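BtGH115A (Bacteroides thetaiotaomicron, PDB 5BY3) removes 4-O-methyl-glucuronic acid from decorated arabinogalactans, as a family GH115 alpha-glucuronidase. Local coordinates at residues 391-396 with 431-436; 165-170 with 212-217; 130-135 with 204-209. All coordinates share one frame; numbering follows the deposited sequence.

Contact 1. Residues 391-396 with 431-436; sequences YYHVSY and ILNVGD. With NI (nickel (II) ion), chain C.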
loop_
_atom_site.group_PDB
_atom_site.type_symbol
_atom_site.label_atom_id
_atom_site.label_comp_id
_atom_site.label_asym_id
_atom_site.label_seq_id
_atom_site.Cartn_x
_atom_site.Cartn_y
_atom_site.Cartn_z
ATOM N N TYR A 391 5.053 2.224 8.078
ATOM C CA TYR A 391 4.166 3.098 7.375
ATOM C C TYR A 391 4.671 3.079 5.935
ATOM O O TYR A 391 5.787 3.541 5.664
ATOM C CB TYR A 391 4.233 4.508 7.965
ATOM C CG TYR A 391 3.544 5.603 7.158
ATOM C CD1 TYR A 391 2.263 5.404 6.552
ATOM C CD2 TYR A 391 4.143 6.858 7.024
ATOM C CE1 TYR A 391 1.637 6.435 5.822
ATOM C CE2 TYR A 391 3.517 7.888 6.295
ATOM C CZ TYR A 391 2.281 7.674 5.689
ATOM O OH TYR A 391 1.700 8.707 4.968
ATOM N N TYR A 392 3.834 2.522 5.039
ATOM C CA TYR A 392 4.139 2.258 3.628
ATOM C C TYR A 392 3.214 3.064 2.712
ATOM O O TYR A 392 2.064 3.318 3.083
ATOM C CB TYR A 392 3.970 0.768 3.337
ATOM C CG TYR A 392 4.710 0.229 2.100
ATOM C CD1 TYR A 392 6.032 -0.186 2.179
ATOM C CD2 TYR A 392 4.065 0.101 0.869
ATOM C CE1 TYR A 392 6.694 -0.694 1.067
ATOM C CE2 TYR A 392 4.714 -0.412 -0.239
ATOM C CZ TYR A 392 6.032 -0.808 -0.128
ATOM O OH TYR A 392 6.695 -1.322 -1.209
ATOM N N HIS A 393 3.713 3.444 1.530
ATOM C CA HIS A 393 2.958 4.251 0.572
ATOM C C HIS A 393 2.619 3.500 -0.701
ATOM O O HIS A 393 3.520 2.977 -1.349
ATOM C CB HIS A 393 3.740 5.512 0.165
ATOM C CG HIS A 393 3.744 6.594 1.194
ATOM N ND1 HIS A 393 4.577 6.573 2.296
ATOM C CD2 HIS A 393 3.038 7.744 1.276
ATOM C CE1 HIS A 393 4.377 7.662 3.017
ATOM N NE2 HIS A 393 3.449 8.391 2.419
ATOM N N VAL A 394 1.337 3.458 -1.061
ATOM C CA VAL A 394 0.939 3.131 -2.464
ATOM C C VAL A 394 0.352 4.365 -3.174
ATOM O O VAL A 394 -0.111 4.296 -4.299
ATOM C CB VAL A 394 -0.013 1.905 -2.605
ATOM C CG1 VAL A 394 0.680 0.609 -2.166
ATOM C CG2 VAL A 394 -1.320 2.129 -1.867
ATOM N N SER A 395 0.429 5.505 -2.486
ATOM C CA SER A 395 0.002 6.807 -3.013
ATOM C C SER A 395 0.828 7.935 -2.353
ATOM O O SER A 395 1.225 7.821 -1.202
ATOM C CB SER A 395 -1.501 6.987 -2.792
ATOM O OG SER A 395 -1.896 8.281 -3.170
ATOM N N TYR A 396 1.113 9.008 -3.076
ATOM C CA TYR A 396 1.917 10.046 -2.463
ATOM C C TYR A 396 1.824 11.392 -3.127
ATOM O O TYR A 396 1.661 11.490 -4.346
ATOM C CB TYR A 396 3.372 9.589 -2.427
ATOM C CG TYR A 396 4.345 10.548 -1.840
ATOM C CD1 TYR A 396 4.318 10.840 -0.491
ATOM C CD2 TYR A 396 5.322 11.148 -2.635
ATOM C CE1 TYR A 396 5.225 11.735 0.073
ATOM C CE2 TYR A 396 6.263 12.012 -2.077
ATOM C CZ TYR A 396 6.197 12.312 -0.717
ATOM O OH TYR A 396 7.125 13.145 -0.132
ATOM N N ILE A 431 0.800 -0.033 8.301
ATOM C CA ILE A 431 -0.100 1.035 7.957
ATOM C C ILE A 431 0.206 1.479 6.551
ATOM O O ILE A 431 1.368 1.895 6.213
ATOM C CB ILE A 431 0.015 2.264 8.895
ATOM C CG1 ILE A 431 -0.341 1.930 10.350
ATOM C CG2 ILE A 431 -0.835 3.418 8.338
ATOM C CD1 ILE A 431 -1.800 1.591 10.665
ATOM N N LEU A 432 -0.856 1.413 5.734
ATOM C CA LEU A 432 -0.770 1.726 4.314
ATOM C C LEU A 432 -1.365 3.095 3.969
ATOM O O LEU A 432 -2.545 3.362 4.250
ATOM C CB LEU A 432 -1.469 0.619 3.536
ATOM C CG LEU A 432 -1.449 0.570 1.998
ATOM C CD1 LEU A 432 -0.042 0.546 1.427
ATOM C CD2 LEU A 432 -2.213 -0.670 1.605
ATOM N N ASN A 433 -0.567 3.956 3.343
ATOM C CA ASN A 433 -1.120 5.160 2.740
ATOM C C ASN A 433 -1.820 4.807 1.447
ATOM O O ASN A 433 -1.169 4.302 0.499
ATOM C CB ASN A 433 -0.029 6.167 2.444
ATOM C CG ASN A 433 -0.590 7.513 2.034
ATOM O OD1 ASN A 433 -1.654 7.594 1.431
ATOM N ND2 ASN A 433 0.103 8.567 2.382
ATOM N N VAL A 434 -3.137 5.053 1.399
ATOM C CA VAL A 434 -3.968 4.502 0.305
ATOM C C VAL A 434 -4.644 5.544 -0.569
ATOM O O VAL A 434 -5.498 5.187 -1.422
ATOM C CB VAL A 434 -5.073 3.545 0.801
ATOM C CG1 VAL A 434 -4.473 2.342 1.487
ATOM C CG2 VAL A 434 -6.115 4.278 1.655
ATOM N N GLY A 435 -4.315 6.815 -0.322
ATOM C CA GLY A 435 -4.918 7.916 -1.064
ATOM C C GLY A 435 -6.420 7.917 -0.811
ATOM O O GLY A 435 -6.858 7.987 0.359
ATOM N N ASP A 436 -7.198 7.787 -1.902
ATOM C CA ASP A 436 -8.685 7.776 -1.863
ATOM C C ASP A 436 -9.274 6.377 -1.758
ATOM O O ASP A 436 -10.478 6.217 -2.009
ATOM C CB ASP A 436 -9.261 8.407 -3.134
ATOM C CG ASP A 436 -8.655 9.759 -3.454
ATOM O OD1 ASP A 436 -9.026 10.741 -2.772
ATOM O OD2 ASP A 436 -7.847 9.853 -4.404
HETATM NI NI NI C . -5.829 9.311 -5.576
HETATM O O HOH W 1 -1.906 9.400 -0.742
HETATM O O HOH W 2 -6.416 7.096 -4.500
HETATM O O HOH W 3 -6.262 11.689 -6.158
#
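Asn433 lies alongside the ring of Tyr391, pointing the same way, with amide and ring planes 16° apart. Its ND2 gives a bent hydrogen bond to Tyr391 OH (3.0 Å, 137° at the hydrogen), the hydroxyl tilted out of the amide plane. CG of Asn433 is anti to the backbone N (chi1 -170°), which lays the amide over the sheet face shared with Tyr391 and His393; CB of Asn433 makes an off-centre CH-pi contact with the His393 ring, 4.1 Å from its centroid. The other end of the amide turns back on its own chain: OD1 of Asn433 accepts from Gly435 N (3.3 Å), an Asx turn, and takes a further bond from a water that also accepts from Ser395 OG. Backbone bonds from Tyr392 N to Ile431 O and from Asn433 N to Tyr392 O (2.7 Å) join the neighbouring parallel strands of a beta-alpha-beta unit, whose helix 411-423 packs on Tyr392 and Val394; the bond from Val394 N to Asn433 O carries the pairing just past strand 388-393. Leu432 CD1, on the sheet face opposite Asn433, meets Val394 CG1 at 3.7 Å. An alanine in place of Asn433 would probably leave Tyr391 OH without this donor and the turn at Gly435 without its side-chain acceptor. Just beyond that turn, Asp436 OD2 binds the nickel ion at 2.4 Å together with Leu404 O, so this network probably steadies the chain that leads to the metal.

Contact 2. Residues 165-170 with 212-217; sequences IFINDE and WPAMHE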
loop_
_atom_site.group_PDB
_atom_site.type_symbol
_atom_site.label_atom_id
_atom_site.label_comp_id
_atom_site.label_asym_id
_atom_site.label_seq_id
_atom_site.Cartn_x
_atom_site.Cartn_y
_atom_site.Cartn_z
ATOM N N ILE A 165 -5.172 1.349 7.300
ATOM C CA ILE A 165 -4.974 2.272 6.215
ATOM C C ILE A 165 -5.006 3.694 6.719
ATOM O O ILE A 165 -5.578 3.992 7.764
ATOM C CB ILE A 165 -6.067 2.078 5.116
ATOM C CG1 ILE A 165 -7.442 2.626 5.582
ATOM C CG2 ILE A 165 -6.093 0.613 4.627
ATOM C CD1 ILE A 165 -8.517 2.670 4.505
ATOM N N PHE A 166 -4.431 4.568 5.918
ATOM C CA PHE A 166 -4.452 5.988 6.098
ATOM C C PHE A 166 -5.113 6.677 4.860
ATOM O O PHE A 166 -4.514 6.699 3.799
ATOM C CB PHE A 166 -2.960 6.424 6.329
ATOM C CG PHE A 166 -2.727 7.930 6.410
ATOM C CD1 PHE A 166 -3.730 8.817 6.851
ATOM C CD2 PHE A 166 -1.478 8.459 6.056
ATOM C CE1 PHE A 166 -3.500 10.193 6.918
ATOM C CE2 PHE A 166 -1.244 9.829 6.124
ATOM C CZ PHE A 166 -2.253 10.697 6.585
ATOM N N ILE A 167 -6.334 7.229 4.982
ATOM C CA ILE A 167 -6.862 8.060 3.905
ATOM C C ILE A 167 -6.089 9.392 3.942
ATOM O O ILE A 167 -6.100 10.075 4.968
ATOM C CB ILE A 167 -8.395 8.309 3.960
ATOM C CG1 ILE A 167 -9.230 7.116 3.522
ATOM C CG2 ILE A 167 -8.803 9.381 2.957
ATOM C CD1 ILE A 167 -8.992 5.842 4.272
ATOM N N ASN A 168 -5.436 9.732 2.822
ATOM C CA ASN A 168 -4.525 10.891 2.677
ATOM C C ASN A 168 -4.593 11.405 1.267
ATOM O O ASN A 168 -5.024 10.684 0.387
ATOM C CB ASN A 168 -3.077 10.439 2.925
ATOM C CG ASN A 168 -2.121 11.585 3.233
ATOM O OD1 ASN A 168 -2.491 12.585 3.857
ATOM N ND2 ASN A 168 -0.866 11.412 2.857
ATOM N N ASP A 169 -4.155 12.637 1.018
ATOM C CA ASP A 169 -4.190 13.183 -0.352
ATOM C C ASP A 169 -5.590 13.086 -1.004
ATOM O O ASP A 169 -5.732 12.911 -2.241
ATOM C CB ASP A 169 -3.110 12.517 -1.220
ATOM C CG ASP A 169 -1.688 12.704 -0.647
ATOM O OD1 ASP A 169 -1.282 13.870 -0.360
ATOM O OD2 ASP A 169 -0.968 11.683 -0.488
ATOM N N GLU A 170 -6.603 13.257 -0.151
ATOM C CA GLU A 170 -8.007 13.053 -0.449
ATOM C C GLU A 170 -8.702 14.244 -1.131
ATOM O O GLU A 170 -9.917 14.150 -1.398
ATOM C CB GLU A 170 -8.776 12.666 0.844
ATOM C CG GLU A 170 -8.998 13.812 1.859
ATOM C CD GLU A 170 -7.885 14.005 2.900
ATOM O OE1 GLU A 170 -6.738 13.648 2.626
ATOM O OE2 GLU A 170 -8.153 14.520 4.018
ATOM N N TRP A 212 -6.172 5.555 10.132
ATOM C CA TRP A 212 -5.720 6.930 10.271
ATOM C C TRP A 212 -6.652 7.749 9.390
ATOM O O TRP A 212 -6.581 7.663 8.182
ATOM C CB TRP A 212 -4.272 7.106 9.806
ATOM C CG TRP A 212 -3.201 6.436 10.646
ATOM C CD1 TRP A 212 -3.365 5.607 11.746
ATOM C CD2 TRP A 212 -1.790 6.508 10.420
ATOM N NE1 TRP A 212 -2.136 5.199 12.225
ATOM C CE2 TRP A 212 -1.158 5.720 11.420
ATOM C CE3 TRP A 212 -0.992 7.181 9.479
ATOM C CZ2 TRP A 212 0.224 5.597 11.493
ATOM C CZ3 TRP A 212 0.372 7.053 9.549
ATOM C CH2 TRP A 212 0.969 6.286 10.541
ATOM N N PRO A 213 -7.556 8.537 10.000
ATOM C CA PRO A 213 -8.587 9.260 9.236
ATOM C C PRO A 213 -7.984 10.334 8.347
ATOM O O PRO A 213 -6.841 10.691 8.576
ATOM C CB PRO A 213 -9.416 9.910 10.337
ATOM C CG PRO A 213 -8.434 10.137 11.458
ATOM C CD PRO A 213 -7.538 8.936 11.427
ATOM N N ALA A 214 -8.735 10.831 7.348
ATOM C CA ALA A 214 -8.327 12.013 6.510
ATOM C C ALA A 214 -8.070 13.188 7.403
ATOM O O ALA A 214 -8.767 13.357 8.406
ATOM C CB ALA A 214 -9.421 12.395 5.522
HETATM N N MSE A 215 -7.119 14.032 7.032
HETATM C CA MSE A 215 -6.647 15.067 7.949
HETATM C C MSE A 215 -6.070 16.233 7.226
HETATM O O MSE A 215 -5.469 17.122 7.838
HETATM C CB MSE A 215 -5.610 14.454 8.927
HETATM C CG MSE A 215 -4.395 13.724 8.338
HETATM SE SE MSE A 215 -3.148 14.908 7.366
HETATM C CE MSE A 215 -1.868 15.371 8.799
ATOM N N HIS A 216 -6.220 16.243 5.913
ATOM C CA HIS A 216 -5.780 17.385 5.135
ATOM C C HIS A 216 -6.575 18.628 5.511
ATOM O O HIS A 216 -7.745 18.532 5.882
ATOM C CB HIS A 216 -5.892 17.073 3.641
ATOM C CG HIS A 216 -4.602 16.612 3.035
ATOM N ND1 HIS A 216 -4.291 16.803 1.704
ATOM C CD2 HIS A 216 -3.527 16.007 3.589
ATOM C CE1 HIS A 216 -3.087 16.323 1.464
ATOM N NE2 HIS A 216 -2.602 15.834 2.593
ATOM N N GLU A 217 -5.918 19.788 5.412
ATOM C CA GLU A 217 -6.530 21.109 5.677
ATOM C C GLU A 217 -7.919 21.281 5.044
ATOM O O GLU A 217 -8.826 21.780 5.700
ATOM C CB GLU A 217 -5.569 22.292 5.370
ATOM C CG GLU A 217 -4.650 22.159 4.136
ATOM C CD GLU A 217 -3.445 21.206 4.312
ATOM O OE1 GLU A 217 -3.262 20.303 3.454
ATOM O OE2 GLU A 217 -2.673 21.360 5.289
HETATM O O HOH W 4 -5.369 12.936 4.939
#
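Phe166 and Trp212 meet edge to face: the six-membered ring of the indole turns its edge, led by CE3, to the face of the phenyl ring, with centroids 5.4 Å apart and planes at 60°. CG of Phe166 is anti to the backbone N and CG of Trp212 anti to its own carbonyl carbon, torsions that bring the two rings together on one face of the sheet; the side chains slant across each other with Phe166 CD1 3.5 Å from Trp212 CB. The rim of the phenyl ring is met nearly in its plane by Pro213 O and by CG of the selenomethionine Met215, the latter 3.9 Å from Phe166 CE1. The backbones carrying the pair run parallel, joined by a bond from Trp212 N to Ile165 O (2.9 Å) and a weak one from Ile167 N to Trp212 O. Strands 162-166 and 210-212 are neighbours in the eight-stranded parallel sheet of the TIM-barrel family region, and the contact follows them past their C-terminal ends into the loops. There His216 stands nearly upright to two polar groups: its ring is turned 83° from the Asn168 amide and 88° from the Asp169 carboxylate, with Asp169 OD1 3.5 Å from His216 CE1. Asp169 N lies over one face of the imidazole, and ND1 is hydrogen-bonded to Asp171, which is likely to limit rotation of the ring. Glu170, bent at chi2, brings its carboxylate to the backbone of 215-216; OE2 also bonds Thr219, but its exact place is uncertain. A water accepts from Met215 N (2.9 Å) and lies within bonding distance of Ile167 O and Glu170 OE1.

Contact 3. Residues 130-135 with 204-209; sequences SPWEWW and LRLRAN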
loop_
_atom_site.group_PDB
_atom_site.type_symbol
_atom_site.label_atom_id
_atom_site.label_comp_id
_atom_site.label_asym_id
_atom_site.label_seq_id
_atom_site.Cartn_x
_atom_site.Cartn_y
_atom_site.Cartn_z
ATOM N N SER A 130 -16.836 -10.905 -1.812
ATOM C CA SER A 130 -15.609 -10.117 -1.890
ATOM C C SER A 130 -15.625 -8.946 -0.878
ATOM O O SER A 130 -16.689 -8.350 -0.636
ATOM C CB SER A 130 -15.464 -9.575 -3.326
ATOM O OG SER A 130 -14.673 -8.393 -3.424
ATOM N N PRO A 131 -14.448 -8.599 -0.297
ATOM C CA PRO A 131 -14.269 -7.289 0.364
ATOM C C PRO A 131 -14.796 -6.078 -0.429
ATOM O O PRO A 131 -15.219 -5.089 0.178
ATOM C CB PRO A 131 -12.742 -7.173 0.495
ATOM C CG PRO A 131 -12.310 -8.593 0.709
ATOM C CD PRO A 131 -13.264 -9.468 -0.088
ATOM N N TRP A 132 -14.775 -6.163 -1.755
ATOM C CA TRP A 132 -15.149 -5.058 -2.618
ATOM C C TRP A 132 -16.580 -5.163 -3.203
ATOM O O TRP A 132 -16.939 -4.418 -4.140
ATOM C CB TRP A 132 -14.119 -4.947 -3.718
ATOM C CG TRP A 132 -12.734 -4.980 -3.183
ATOM C CD1 TRP A 132 -11.946 -6.059 -3.049
ATOM C CD2 TRP A 132 -12.003 -3.874 -2.664
ATOM N NE1 TRP A 132 -10.737 -5.700 -2.486
ATOM C CE2 TRP A 132 -10.757 -4.361 -2.237
ATOM C CE3 TRP A 132 -12.288 -2.515 -2.516
ATOM C CZ2 TRP A 132 -9.785 -3.543 -1.696
ATOM C CZ3 TRP A 132 -11.327 -1.689 -1.979
ATOM C CH2 TRP A 132 -10.082 -2.203 -1.573
ATOM N N GLU A 133 -17.353 -6.110 -2.659
ATOM C CA GLU A 133 -18.805 -6.228 -2.808
ATOM C C GLU A 133 -19.467 -4.869 -3.052
ATOM O O GLU A 133 -20.142 -4.649 -4.064
ATOM C CB GLU A 133 -19.343 -6.878 -1.522
ATOM C CG GLU A 133 -20.849 -6.866 -1.293
ATOM C CD GLU A 133 -21.323 -5.748 -0.394
ATOM O OE1 GLU A 133 -20.751 -5.534 0.703
ATOM O OE2 GLU A 133 -22.312 -5.091 -0.790
ATOM N N TRP A 134 -19.253 -3.952 -2.127
ATOM C CA TRP A 134 -19.764 -2.613 -2.264
ATOM C C TRP A 134 -18.745 -1.674 -2.908
ATOM O O TRP A 134 -19.133 -0.869 -3.771
ATOM C CB TRP A 134 -20.207 -2.070 -0.911
ATOM C CG TRP A 134 -21.054 -0.820 -1.065
ATOM C CD1 TRP A 134 -22.399 -0.750 -1.379
ATOM C CD2 TRP A 134 -20.604 0.534 -0.910
ATOM N NE1 TRP A 134 -22.794 0.566 -1.425
ATOM C CE2 TRP A 134 -21.722 1.375 -1.151
ATOM C CE3 TRP A 134 -19.373 1.111 -0.573
ATOM C CZ2 TRP A 134 -21.646 2.763 -1.074
ATOM C CZ3 TRP A 134 -19.285 2.499 -0.500
ATOM C CH2 TRP A 134 -20.424 3.316 -0.758
ATOM N N TRP A 135 -17.469 -1.792 -2.495
ATOM C CA TRP A 135 -16.444 -0.784 -2.781
ATOM C C TRP A 135 -15.891 -0.831 -4.221
ATOM O O TRP A 135 -15.319 0.159 -4.731
ATOM C CB TRP A 135 -15.316 -0.831 -1.737
ATOM C CG TRP A 135 -15.625 -0.015 -0.470
ATOM C CD1 TRP A 135 -16.203 -0.476 0.716
ATOM C CD2 TRP A 135 -15.409 1.388 -0.283
ATOM N NE1 TRP A 135 -16.328 0.561 1.605
ATOM C CE2 TRP A 135 -15.845 1.710 1.025
ATOM C CE3 TRP A 135 -14.876 2.413 -1.097
ATOM C CZ2 TRP A 135 -15.784 3.007 1.526
ATOM C CZ3 TRP A 135 -14.800 3.696 -0.596
ATOM C CH2 TRP A 135 -15.275 3.991 0.709
ATOM N N LEU A 204 -13.075 -4.187 8.108
ATOM C CA LEU A 204 -13.536 -5.458 8.675
ATOM C C LEU A 204 -13.394 -6.603 7.684
ATOM O O LEU A 204 -12.778 -7.647 7.987
ATOM C CB LEU A 204 -14.986 -5.330 9.161
ATOM C CG LEU A 204 -15.313 -4.480 10.415
ATOM C CD1 LEU A 204 -16.687 -4.787 11.000
ATOM C CD2 LEU A 204 -14.264 -4.600 11.511
ATOM N N ARG A 205 -13.903 -6.385 6.470
ATOM C CA ARG A 205 -13.862 -7.430 5.443
ATOM C C ARG A 205 -12.429 -7.738 5.010
ATOM O O ARG A 205 -12.165 -8.838 4.517
ATOM C CB ARG A 205 -14.670 -7.011 4.228
ATOM C CG ARG A 205 -16.156 -7.034 4.409
ATOM C CD ARG A 205 -16.780 -6.801 3.023
ATOM N NE ARG A 205 -18.237 -6.610 3.004
ATOM C CZ ARG A 205 -19.130 -7.544 3.329
ATOM N NH1 ARG A 205 -18.734 -8.747 3.756
ATOM N NH2 ARG A 205 -20.433 -7.269 3.266
ATOM N N LEU A 206 -11.531 -6.752 5.147
ATOM C CA LEU A 206 -10.116 -6.944 4.881
ATOM C C LEU A 206 -9.307 -7.471 6.092
ATOM O O LEU A 206 -8.089 -7.710 5.986
ATOM C CB LEU A 206 -9.504 -5.648 4.331
ATOM C CG LEU A 206 -9.891 -5.172 2.934
ATOM C CD1 LEU A 206 -9.432 -3.737 2.729
ATOM C CD2 LEU A 206 -9.335 -6.091 1.863
ATOM N N ARG A 207 -10.010 -7.660 7.215
ATOM C CA ARG A 207 -9.461 -8.039 8.552
ATOM C C ARG A 207 -8.471 -7.034 9.118
ATOM O O ARG A 207 -7.558 -7.404 9.828
ATOM C CB ARG A 207 -8.830 -9.452 8.600
ATOM C CG ARG A 207 -9.633 -10.606 8.016
ATOM C CD ARG A 207 -9.060 -10.938 6.646
ATOM N NE ARG A 207 -9.302 -12.332 6.309
ATOM C CZ ARG A 207 -8.652 -13.038 5.397
ATOM N NH1 ARG A 207 -7.657 -12.525 4.658
ATOM N NH2 ARG A 207 -9.012 -14.294 5.249
ATOM N N ALA A 208 -8.624 -5.774 8.750
ATOM C CA ALA A 208 -7.791 -4.698 9.232
ATOM C C ALA A 208 -8.469 -4.214 10.505
ATOM O O ALA A 208 -9.698 -4.411 10.688
ATOM C CB ALA A 208 -7.714 -3.586 8.189
ATOM N N ASN A 209 -7.687 -3.615 11.405
ATOM C CA ASN A 209 -8.253 -3.181 12.691
ATOM C C ASN A 209 -8.033 -1.722 13.032
ATOM O O ASN A 209 -8.609 -1.239 14.016
ATOM C CB ASN A 209 -7.817 -4.095 13.850
ATOM C CG ASN A 209 -6.316 -4.217 13.976
ATOM O OD1 ASN A 209 -5.552 -3.429 13.396
ATOM N ND2 ASN A 209 -5.874 -5.231 14.738
HETATM O O HOH W 5 -18.973 -3.868 2.008
#
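Glu133 OE1 is gripped by two arginines and a water. Arg205 NH2 reaches it in a salt bridge of 3.1 Å whose hydrogen bond is weak, bent to 126°; Arg49 makes a second salt bridge, and the water donates to OE1 at 2.8 Å while accepting from Arg205 NE, at the edge of the guanidinium and in its plane. The Glu133 and Arg205 side chains cross at a slant, with carboxylate and guanidinium planes 78° apart. The arginine chain runs extended from CG to NE (chi2 -171°), passing its CD 3.7 Å from Pro131 O, and its NH1 is salt-bridged to Asp50. Arg205 belongs to the last turn of helix 193-205, which closes in a Schellman motif at Arg207, while the facing loop folds as a type I turn from Ser130 to Glu133. Within that loop Ser130 OG accepts from Trp132 N (2.8 Å), an ST turn, and also bonds Glu473 of helix 462-473. One residue on from Arg205, Leu206 CD2 packs on Pro131 CB at 3.8 Å, the two side chains crossing at about a right angle, and comes within 4.4 Å of Trp132 CZ2; the indole NE1 is bonded to Glu445 of helix 441-452.

Overall arrangement
Contacts 1 and 2 have centres 9 Å apart and share one parallel sheet, where strand 162-166 lies between 210-212 and 429-433. Backbone bonds between Phe166 and both Leu432 and Val434 join them into a continuous run of strands. In the loops that follow, Asp436 binds the nickel ion, while the Asp169 side chain stays about 6 Å from it. Contact 3 sits about 17 Å from contact 1 and 19 Å from contact 2, centre to centre. It ties the loop after helix 113-126 to the end of helix 193-205, which leads into strand 210-212. Along the chain, contacts 2 and 3 interleave and contact 1 follows; pairing of late strand 429-433 with early strand 162-166 unites contacts 1 and 2, as in TIM-barrel closure.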